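Local coordinates for protein neurotrypsin (Mus musculus, PDB 6H8M) that acts as a secreted brain serine protease whose proteolysis may reshape neuronal structure during plasticity, learning and memory, represented here by its third scavenger receptor cysteine-rich domain, at residues Phe4-Val9 against Val19-Asn24; Gly28-Asp33 against Ile68-Val73; Asp33-Lys38 against Ala55-Tyr60. One frame throughout, in Å; residues are numbered along the deposited sequence.

Contact 1 (Phe4-Val9 against Val19-Asn24)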
loop_
_atom_site.group_PDB
_atom_site.type_symbol
_atom_site.label_atom_id
_atom_site.label_comp_id
_atom_site.label_asym_id
_atom_site.label_seq_id
_atom_site.Cartn_x
_atom_site.Cartn_y
_atom_site.Cartn_z
ATOM N N PHE A 4 1.789 4.842 -11.059
ATOM C CA PHE A 4 0.802 3.811 -10.943
ATOM C C PHE A 4 -0.511 4.433 -10.536
ATOM O O PHE A 4 -0.509 5.217 -9.574
ATOM C CB PHE A 4 1.175 2.894 -9.772
ATOM C CG PHE A 4 2.396 2.068 -10.046
ATOM C CD1 PHE A 4 2.378 1.117 -11.036
ATOM C CD2 PHE A 4 3.532 2.211 -9.273
ATOM C CE1 PHE A 4 3.498 0.332 -11.290
ATOM C CE2 PHE A 4 4.650 1.428 -9.518
ATOM C CZ PHE A 4 4.628 0.486 -10.525
ATOM N N PRO A 5 -1.652 4.063 -11.131
ATOM C CA PRO A 5 -2.922 4.368 -10.456
ATOM C C PRO A 5 -2.995 3.609 -9.118
ATOM O O PRO A 5 -2.682 2.382 -9.062
ATOM C CB PRO A 5 -3.987 3.905 -11.483
ATOM C CG PRO A 5 -3.211 3.777 -12.812
ATOM C CD PRO A 5 -1.830 3.318 -12.383
ATOM N N ILE A 6 -3.574 4.269 -8.091
ATOM C CA ILE A 6 -3.749 3.731 -6.764
ATOM C C ILE A 6 -5.107 4.133 -6.213
ATOM O O ILE A 6 -5.691 5.240 -6.581
ATOM C CB ILE A 6 -2.594 4.173 -5.834
ATOM C CG1 ILE A 6 -2.522 5.655 -5.625
ATOM C CG2 ILE A 6 -1.271 3.675 -6.345
ATOM C CD1 ILE A 6 -1.521 6.010 -4.545
ATOM N N ARG A 7 -5.670 3.242 -5.404
ATOM C CA ARG A 7 -6.925 3.525 -4.700
ATOM C C ARG A 7 -6.900 2.833 -3.361
ATOM O O ARG A 7 -6.217 1.874 -3.175
ATOM C CB ARG A 7 -8.129 3.074 -5.543
ATOM C CG ARG A 7 -8.269 1.576 -5.767
ATOM C CD ARG A 7 -9.416 1.212 -6.696
ATOM N NE ARG A 7 -9.512 -0.247 -6.727
ATOM C CZ ARG A 7 -10.204 -0.927 -7.594
ATOM N NH1 ARG A 7 -10.862 -0.270 -8.534
ATOM N NH2 ARG A 7 -10.246 -2.242 -7.502
ATOM N N LEU A 8 -7.705 3.334 -2.422
ATOM C CA LEU A 8 -7.943 2.703 -1.146
ATOM C C LEU A 8 -9.369 2.101 -1.103
ATOM O O LEU A 8 -10.309 2.742 -1.645
ATOM C CB LEU A 8 -7.838 3.718 0.005
ATOM C CG LEU A 8 -6.487 4.432 0.059
ATOM C CD1 LEU A 8 -6.473 5.330 1.291
ATOM C CD2 LEU A 8 -5.291 3.460 0.027
ATOM N N VAL A 9 -9.475 0.853 -0.647
ATOM C CA VAL A 9 -10.740 0.119 -0.672
ATOM C C VAL A 9 -11.066 -0.420 0.720
ATOM O O VAL A 9 -10.197 -0.784 1.499
ATOM C CB VAL A 9 -10.601 -1.061 -1.673
ATOM C CG1 VAL A 9 -11.944 -1.798 -1.869
ATOM C CG2 VAL A 9 -10.098 -0.555 -3.023
ATOM N N VAL A 19 -4.671 -0.948 0.118
ATOM C CA VAL A 19 -4.038 -0.317 -1.069
ATOM C C VAL A 19 -4.206 -1.205 -2.280
ATOM O O VAL A 19 -3.899 -2.396 -2.204
ATOM C CB VAL A 19 -2.540 -0.062 -0.829
ATOM C CG1 VAL A 19 -2.030 0.672 -2.082
ATOM C CG2 VAL A 19 -2.337 0.786 0.423
ATOM N N GLU A 20 -4.804 -0.666 -3.366
ATOM C CA GLU A 20 -4.847 -1.372 -4.619
ATOM C C GLU A 20 -4.114 -0.531 -5.665
ATOM O O GLU A 20 -4.204 0.717 -5.686
ATOM C CB GLU A 20 -6.283 -1.745 -5.009
ATOM C CG GLU A 20 -6.862 -2.728 -3.968
ATOM C CD GLU A 20 -8.127 -3.470 -4.256
ATOM O OE1 GLU A 20 -8.377 -4.482 -3.546
ATOM O OE2 GLU A 20 -8.812 -3.016 -5.168
ATOM N N VAL A 21 -3.417 -1.232 -6.564
ATOM C CA VAL A 21 -2.648 -0.569 -7.576
ATOM C C VAL A 21 -2.953 -1.213 -8.924
ATOM O O VAL A 21 -3.262 -2.410 -8.991
ATOM C CB VAL A 21 -1.151 -0.648 -7.280
ATOM C CG1 VAL A 21 -0.857 -0.163 -5.883
ATOM C CG2 VAL A 21 -0.659 -2.084 -7.399
ATOM N N PHE A 22 -2.930 -0.407 -9.992
ATOM C CA PHE A 22 -3.341 -0.873 -11.299
ATOM C C PHE A 22 -2.086 -1.063 -12.162
ATOM O O PHE A 22 -1.372 -0.114 -12.433
ATOM C CB PHE A 22 -4.270 0.125 -11.992
ATOM C CG PHE A 22 -4.875 -0.397 -13.272
ATOM C CD1 PHE A 22 -6.002 -1.198 -13.209
ATOM C CD2 PHE A 22 -4.291 -0.168 -14.524
ATOM C CE1 PHE A 22 -6.575 -1.700 -14.362
ATOM C CE2 PHE A 22 -4.866 -0.685 -15.683
ATOM C CZ PHE A 22 -6.003 -1.445 -15.600
ATOM N N VAL A 23 -1.827 -2.318 -12.496
ATOM C CA VAL A 23 -0.568 -2.776 -13.144
ATOM C C VAL A 23 -0.960 -3.882 -14.119
ATOM O O VAL A 23 -1.741 -4.736 -13.759
ATOM C CB VAL A 23 0.390 -3.348 -12.089
ATOM C CG1 VAL A 23 1.698 -3.823 -12.694
ATOM C CG2 VAL A 23 0.741 -2.332 -11.020
ATOM N N ASN A 24 -0.383 -3.908 -15.325
ATOM C CA ASN A 24 -0.605 -5.006 -16.237
ATOM C C ASN A 24 -2.095 -5.270 -16.459
ATOM O O ASN A 24 -2.527 -6.405 -16.474
ATOM C CB ASN A 24 0.132 -6.243 -15.709
ATOM C CG ASN A 24 1.630 -6.096 -15.891
ATOM O OD1 ASN A 24 2.057 -5.396 -16.782
ATOM N ND2 ASN A 24 2.400 -6.697 -15.014
#
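R7 and E20 face each other as a hydrogen-bonded pair of antiparallel strands, R7 N donating to E20 O and E20 N to R7 O, and add a salt bridge to these backbone bonds. NH2 of R7 lies 2.8 Å from OE2 of E20, nearly along that oxygen's C-O bond, while NE makes a longer, more bent bond (3.3 Å, 140°) to the same OE2 from its anti side. The oxygen sits in the guanidinium plane, but the two flat groups are turned 35° apart. CG of R7 stands between its own backbone N and carbonyl carbon (chi1 66°), and the chain runs extended to NE, past CB of E20. V9 CG2 touches the carboxylate at OE2, 3.5 Å away.

On the opposite face, I6 CG2 meets V21 CG1 at 3.9 Å, and L8 lies alongside V19. F22 N donates to P5 O (3.0 Å), and F4 rests CD1 on CG2 of V23 at 3.8 Å.

Farther out, W27 makes a cation-pi contact with R7 and an edge-to-face one with F22, and R18 pairs with OE1 of E20. With an arginine at each oxygen, the buried carboxylate of E20 is probably kept ionised in this hairpin of the SRCR domain.

Contact 2 (Gly28-Asp33 against Ile68-Val73)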
loop_
_atom_site.group_PDB
_atom_site.type_symbol
_atom_site.label_atom_id
_atom_site.label_comp_id
_atom_site.label_asym_id
_atom_site.label_seq_id
_atom_site.Cartn_x
_atom_site.Cartn_y
_atom_site.Cartn_z
ATOM N N GLY A 28 -4.761 -4.831 -8.340
ATOM C CA GLY A 28 -4.250 -5.866 -7.436
ATOM C C GLY A 28 -3.661 -5.260 -6.192
ATOM O O GLY A 28 -3.659 -4.023 -6.027
ATOM N N THR A 29 -3.169 -6.089 -5.305
ATOM C CA THR A 29 -2.809 -5.628 -3.956
ATOM C C THR A 29 -1.297 -5.589 -3.804
ATOM O O THR A 29 -0.566 -5.894 -4.712
ATOM C CB THR A 29 -3.478 -6.534 -2.911
ATOM O OG1 THR A 29 -3.127 -7.900 -3.162
ATOM C CG2 THR A 29 -4.977 -6.490 -3.097
ATOM N N ILE A 30 -0.889 -5.198 -2.592
ATOM C CA ILE A 30 0.493 -5.116 -2.191
ATOM C C ILE A 30 0.685 -5.932 -0.916
ATOM O O ILE A 30 -0.068 -5.789 0.068
ATOM C CB ILE A 30 0.870 -3.654 -1.932
ATOM C CG1 ILE A 30 0.586 -2.784 -3.144
ATOM C CG2 ILE A 30 2.294 -3.531 -1.443
ATOM C CD1 ILE A 30 1.054 -1.341 -2.933
ATOM N N CYS A 31 1.690 -6.801 -0.902
ATOM C CA CYS A 31 2.043 -7.621 0.271
ATOM C C CYS A 31 2.598 -6.730 1.410
ATOM O O CYS A 31 3.351 -5.816 1.161
ATOM C CB CYS A 31 3.078 -8.673 -0.102
ATOM S SG CYS A 31 3.406 -9.827 1.246
ATOM N N ASP A 32 2.281 -7.074 2.662
ATOM C CA ASP A 32 2.662 -6.245 3.808
ATOM C C ASP A 32 4.072 -6.552 4.301
ATOM O O ASP A 32 4.468 -5.994 5.308
ATOM C CB ASP A 32 1.639 -6.360 4.946
ATOM C CG ASP A 32 1.647 -7.731 5.630
ATOM O OD1 ASP A 32 2.435 -8.608 5.201
ATOM O OD2 ASP A 32 0.824 -7.952 6.528
ATOM N N ASP A 33 4.822 -7.470 3.637
ATOM C CA ASP A 33 6.142 -7.833 4.078
ATOM C C ASP A 33 7.002 -6.567 3.969
ATOM O O ASP A 33 7.150 -5.973 2.868
ATOM C CB ASP A 33 6.708 -8.949 3.194
ATOM C CG ASP A 33 7.905 -9.558 3.901
ATOM O OD1 ASP A 33 7.728 -10.040 5.047
ATOM O OD2 ASP A 33 8.993 -9.370 3.390
ATOM N N ILE A 68 -1.437 -10.147 -6.620
ATOM C CA ILE A 68 -0.622 -9.397 -5.670
ATOM C C ILE A 68 0.540 -8.819 -6.455
ATOM O O ILE A 68 1.379 -9.543 -6.939
ATOM C CB ILE A 68 -0.178 -10.274 -4.507
ATOM C CG1 ILE A 68 -1.396 -10.920 -3.842
ATOM C CG2 ILE A 68 0.677 -9.470 -3.517
ATOM C CD1 ILE A 68 -1.000 -11.905 -2.755
ATOM N N HIS A 69 0.468 -7.534 -6.748
ATOM C CA HIS A 69 1.347 -6.926 -7.749
ATOM C C HIS A 69 2.742 -6.689 -7.200
ATOM O O HIS A 69 3.714 -6.712 -8.023
ATOM C CB HIS A 69 0.786 -5.614 -8.262
ATOM C CG HIS A 69 -0.317 -5.765 -9.220
ATOM N ND1 HIS A 69 -0.239 -6.649 -10.258
ATOM C CD2 HIS A 69 -1.476 -5.075 -9.371
ATOM C CE1 HIS A 69 -1.309 -6.540 -11.011
ATOM N NE2 HIS A 69 -2.114 -5.554 -10.476
ATOM N N MET A 70 2.870 -6.369 -5.907
ATOM C CA MET A 70 4.185 -6.025 -5.377
ATOM C C MET A 70 4.322 -6.722 -4.020
ATOM O O MET A 70 3.328 -6.826 -3.268
ATOM C CB MET A 70 4.380 -4.504 -5.226
ATOM C CG MET A 70 3.906 -3.710 -6.420
ATOM S SD MET A 70 3.840 -1.892 -6.158
ATOM C CE MET A 70 3.723 -1.336 -7.853
ATOM N N ASP A 71 5.538 -7.186 -3.757
ATOM C CA ASP A 71 5.906 -8.177 -2.714
ATOM C C ASP A 71 6.796 -7.531 -1.660
ATOM O O ASP A 71 6.592 -7.802 -0.446
ATOM C CB ASP A 71 6.727 -9.351 -3.265
ATOM C CG ASP A 71 5.936 -10.400 -4.026
ATOM O OD1 ASP A 71 4.955 -10.940 -3.437
ATOM O OD2 ASP A 71 6.298 -10.653 -5.211
ATOM N N ASN A 72 7.738 -6.681 -2.088
ATOM C CA ASN A 72 8.673 -6.085 -1.159
ATOM C C ASN A 72 9.129 -4.734 -1.671
ATOM O O ASN A 72 10.181 -4.616 -2.275
ATOM C CB ASN A 72 9.937 -6.936 -0.958
ATOM C CG ASN A 72 10.007 -7.525 0.432
ATOM O OD1 ASN A 72 10.530 -6.894 1.353
ATOM N ND2 ASN A 72 9.475 -8.723 0.586
ATOM N N VAL A 73 8.367 -3.717 -1.317
ATOM C CA VAL A 73 8.641 -2.365 -1.714
ATOM C C VAL A 73 9.589 -1.789 -0.662
ATOM O O VAL A 73 9.322 -2.049 0.512
ATOM C CB VAL A 73 7.306 -1.587 -1.758
ATOM C CG1 VAL A 73 7.495 -0.147 -2.178
ATOM C CG2 VAL A 73 6.278 -2.268 -2.647
#
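T29 O accepts from H69 N (2.8 Å), and C31 N donates to M70 O at 2.9 Å in a nearly straight bond of 171°. These two backbone bonds join segments 28-33 and 68-73. The acceptor M70 O also receives a CA-H...O contact from I30, 3.5 Å from CA to O. Further backbone bonds tie G28 to V21, T29 to P67 and I30 to A101. Not every polar group finds a partner: M70 N and D71 O are buried here without a hydrogen-bonding partner, although CB of C31 packs 3.6 Å from D71 O.

The pairing is parallel, with the short strand axes 50° apart, and it lies within the mixed sheet of this SRCR domain, where strand 68-74 is interrupted part-way. C31 turns SG anti to its backbone N and forms a disulfide with C95, one of three in the domain.

T29 and H69 find their side-chain polar partners outside the two segments. OG1 of T29 packs 3.5 Å from CG1 of I68, but its hydrogen bond is with OD1 of D100. The H69 ring lies obliquely by the backbone of G28, CD2 being 3.5 Å from its N; NE2 is bonded instead to Q26 O. Farther along both segments, OD2 of D33 accepts from ND2 of N72 (2.9 Å) through its anti lone pair, in a moderately bent bond with the amide and carboxylate planes turned 69° apart. On the apolar side I30 touches only loosely, CD1 against SD of M70 and CG2 against CG2 of V73, and V19 and V21 of the next strand cover the same isoleucine.

Contact 3 (Asp33-Lys38 against Ala55-Tyr60)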
loop_
_atom_site.group_PDB
_atom_site.type_symbol
_atom_site.label_atom_id
_atom_site.label_comp_id
_atom_site.label_asym_id
_atom_site.label_seq_id
_atom_site.Cartn_x
_atom_site.Cartn_y
_atom_site.Cartn_z
ATOM N N ASP A 33 4.822 -7.470 3.637
ATOM C CA ASP A 33 6.142 -7.833 4.078
ATOM C C ASP A 33 7.002 -6.567 3.969
ATOM O O ASP A 33 7.150 -5.973 2.868
ATOM C CB ASP A 33 6.708 -8.949 3.194
ATOM C CG ASP A 33 7.905 -9.558 3.901
ATOM O OD1 ASP A 33 7.728 -10.040 5.047
ATOM O OD2 ASP A 33 8.993 -9.370 3.390
ATOM N N GLY A 34 7.527 -6.127 5.095
ATOM C CA GLY A 34 8.331 -4.909 5.094
ATOM C C GLY A 34 7.510 -3.614 5.007
ATOM O O GLY A 34 8.115 -2.577 4.802
ATOM N N TRP A 35 6.163 -3.664 5.103
ATOM C CA TRP A 35 5.326 -2.499 4.932
ATOM C C TRP A 35 5.268 -1.736 6.274
ATOM O O TRP A 35 4.974 -2.342 7.289
ATOM C CB TRP A 35 3.911 -2.917 4.447
ATOM C CG TRP A 35 2.961 -1.812 4.091
ATOM C CD1 TRP A 35 1.932 -1.338 4.875
ATOM C CD2 TRP A 35 2.807 -1.155 2.806
ATOM N NE1 TRP A 35 1.259 -0.377 4.177
ATOM C CE2 TRP A 35 1.754 -0.248 2.922
ATOM C CE3 TRP A 35 3.519 -1.228 1.610
ATOM C CZ2 TRP A 35 1.334 0.559 1.868
ATOM C CZ3 TRP A 35 3.130 -0.414 0.579
ATOM C CH2 TRP A 35 2.089 0.504 0.716
ATOM N N THR A 36 5.619 -0.453 6.244
ATOM C CA THR A 36 5.692 0.360 7.481
ATOM C C THR A 36 5.036 1.717 7.240
ATOM O O THR A 36 4.451 1.918 6.164
ATOM C CB THR A 36 7.151 0.578 7.901
ATOM O OG1 THR A 36 7.745 1.476 6.966
ATOM C CG2 THR A 36 7.947 -0.707 7.948
ATOM N N ASP A 37 5.185 2.624 8.209
ATOM C CA ASP A 37 4.640 4.006 8.136
ATOM C C ASP A 37 5.269 4.769 6.958
ATOM O O ASP A 37 4.592 5.662 6.428
ATOM C CB ASP A 37 4.696 4.713 9.494
ATOM C CG ASP A 37 3.773 4.091 10.529
ATOM O OD1 ASP A 37 3.054 3.138 10.180
ATOM O OD2 ASP A 37 3.783 4.565 11.677
ATOM N N LYS A 38 6.536 4.496 6.621
ATOM C CA LYS A 38 7.188 5.154 5.459
ATOM C C LYS A 38 6.396 4.811 4.187
ATOM O O LYS A 38 6.129 5.741 3.414
ATOM C CB LYS A 38 8.643 4.688 5.355
ATOM C CG LYS A 38 9.507 4.985 6.573
ATOM C CD LYS A 38 10.955 4.581 6.388
ATOM C CE LYS A 38 11.866 5.087 7.488
ATOM N NZ LYS A 38 11.712 4.306 8.738
ATOM N N ALA A 55 0.651 2.767 8.646
ATOM C CA ALA A 55 0.407 1.488 7.965
ATOM C C ALA A 55 -0.663 0.657 8.706
ATOM O O ALA A 55 -0.719 0.638 9.970
ATOM C CB ALA A 55 1.685 0.697 7.907
ATOM N N ARG A 56 -1.428 -0.158 7.935
ATOM C CA ARG A 56 -2.192 -1.222 8.540
ATOM C C ARG A 56 -1.912 -2.493 7.760
ATOM O O ARG A 56 -1.898 -2.445 6.536
ATOM C CB ARG A 56 -3.666 -0.874 8.405
ATOM C CG ARG A 56 -4.177 0.250 9.316
ATOM C CD ARG A 56 -4.276 -0.237 10.756
ATOM N NE ARG A 56 -4.631 0.786 11.749
ATOM C CZ ARG A 56 -3.780 1.433 12.536
ATOM N NH1 ARG A 56 -2.471 1.358 12.344
ATOM N NH2 ARG A 56 -4.261 2.194 13.499
ATOM N N THR A 57 -1.589 -3.581 8.465
ATOM C CA THR A 57 -1.011 -4.796 7.808
ATOM C C THR A 57 -2.014 -5.931 7.958
ATOM O O THR A 57 -3.031 -5.835 8.659
ATOM C CB THR A 57 0.379 -5.073 8.379
ATOM O OG1 THR A 57 0.220 -5.110 9.793
ATOM C CG2 THR A 57 1.362 -4.020 7.936
ATOM N N MET A 58 -1.657 -7.080 7.404
ATOM C CA MET A 58 -2.372 -8.328 7.561
ATOM C C MET A 58 -3.869 -8.153 7.237
ATOM O O MET A 58 -4.732 -8.661 7.978
ATOM C CB MET A 58 -2.206 -8.885 8.976
ATOM C CG MET A 58 -0.827 -9.305 9.280
ATOM S SD MET A 58 -0.277 -10.706 8.106
ATOM C CE MET A 58 -1.010 -12.143 8.866
ATOM N N ALA A 59 -4.158 -7.593 6.039
ATOM C CA ALA A 59 -5.509 -7.485 5.519
ATOM C C ALA A 59 -6.445 -6.902 6.579
ATOM O O ALA A 59 -7.598 -7.361 6.812
ATOM C CB ALA A 59 -6.033 -8.843 5.060
ATOM N N TYR A 60 -6.035 -5.763 7.136
ATOM C CA TYR A 60 -6.744 -5.116 8.245
ATOM C C TYR A 60 -8.144 -4.722 7.849
ATOM O O TYR A 60 -9.013 -4.942 8.671
ATOM C CB TYR A 60 -5.958 -3.844 8.657
ATOM C CG TYR A 60 -6.576 -3.094 9.797
ATOM C CD1 TYR A 60 -6.238 -3.435 11.098
ATOM C CD2 TYR A 60 -7.399 -2.025 9.577
ATOM C CE1 TYR A 60 -6.825 -2.744 12.154
ATOM C CE2 TYR A 60 -7.967 -1.304 10.637
ATOM C CZ TYR A 60 -7.712 -1.715 11.925
ATOM O OH TYR A 60 -8.207 -1.052 12.985
#
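A55 presses its CB against the backbone of T36 and the indole of W35, and its N-H is held by D37. The methyl is 3.5 Å from T36 O and 3.7 Å from CD1 of W35, approaching the ring obliquely. The five-membered part of the indole also meets T57: CG2 comes to CD1 near the ring plane, at the edge, 4.1 Å away, the two side chains running antiparallel as they pass. With CG anti to the backbone N (chi1 -174°), the indole of W35 is carried toward A55. Its NE1 donates to G102 O in strand 102-105, the antiparallel partner of strand 53-56.

The contact thus sets the start of helix 37-46 against the end of strand 53-56 in the SRCR domain. T36 is the N-cap of that helix, its OG1 accepting from K38 N in a rather long bond of 3.3 Å. D37, the first helical residue, extends OD1 across to A55 N, 2.9 Å away and nearly straight at 173°, although the donor stands well above the carboxylate plane. The same OD1 lies 3.6 Å from CB of A55. Beyond the alanine, NH1 of R56 turns back to A55 O at 3.0 Å.

Contacts 1 and 2 belong to the same five-stranded sheet, joined through neighbouring strands 18-23 and 26-30, and V21 N probably bonds to G28 O between them. Both are partly buried, but contact 1 is a regular antiparallel hairpin with a salt bridge, whereas contact 2 is a sparsely bonded parallel pairing, with more buried residues and a disulfide cysteine. Contact 3 lies at the surface, about 16 Å from contact 1 centre to centre, and relies on one side-chain-to-backbone bond and apolar packing of the W35 indole on A55. It shares D33 with contact 2, while M58 N donates to OD2 of D32. The indole of W35 touches V19 and I30, bringing all three contacts to one apolar core.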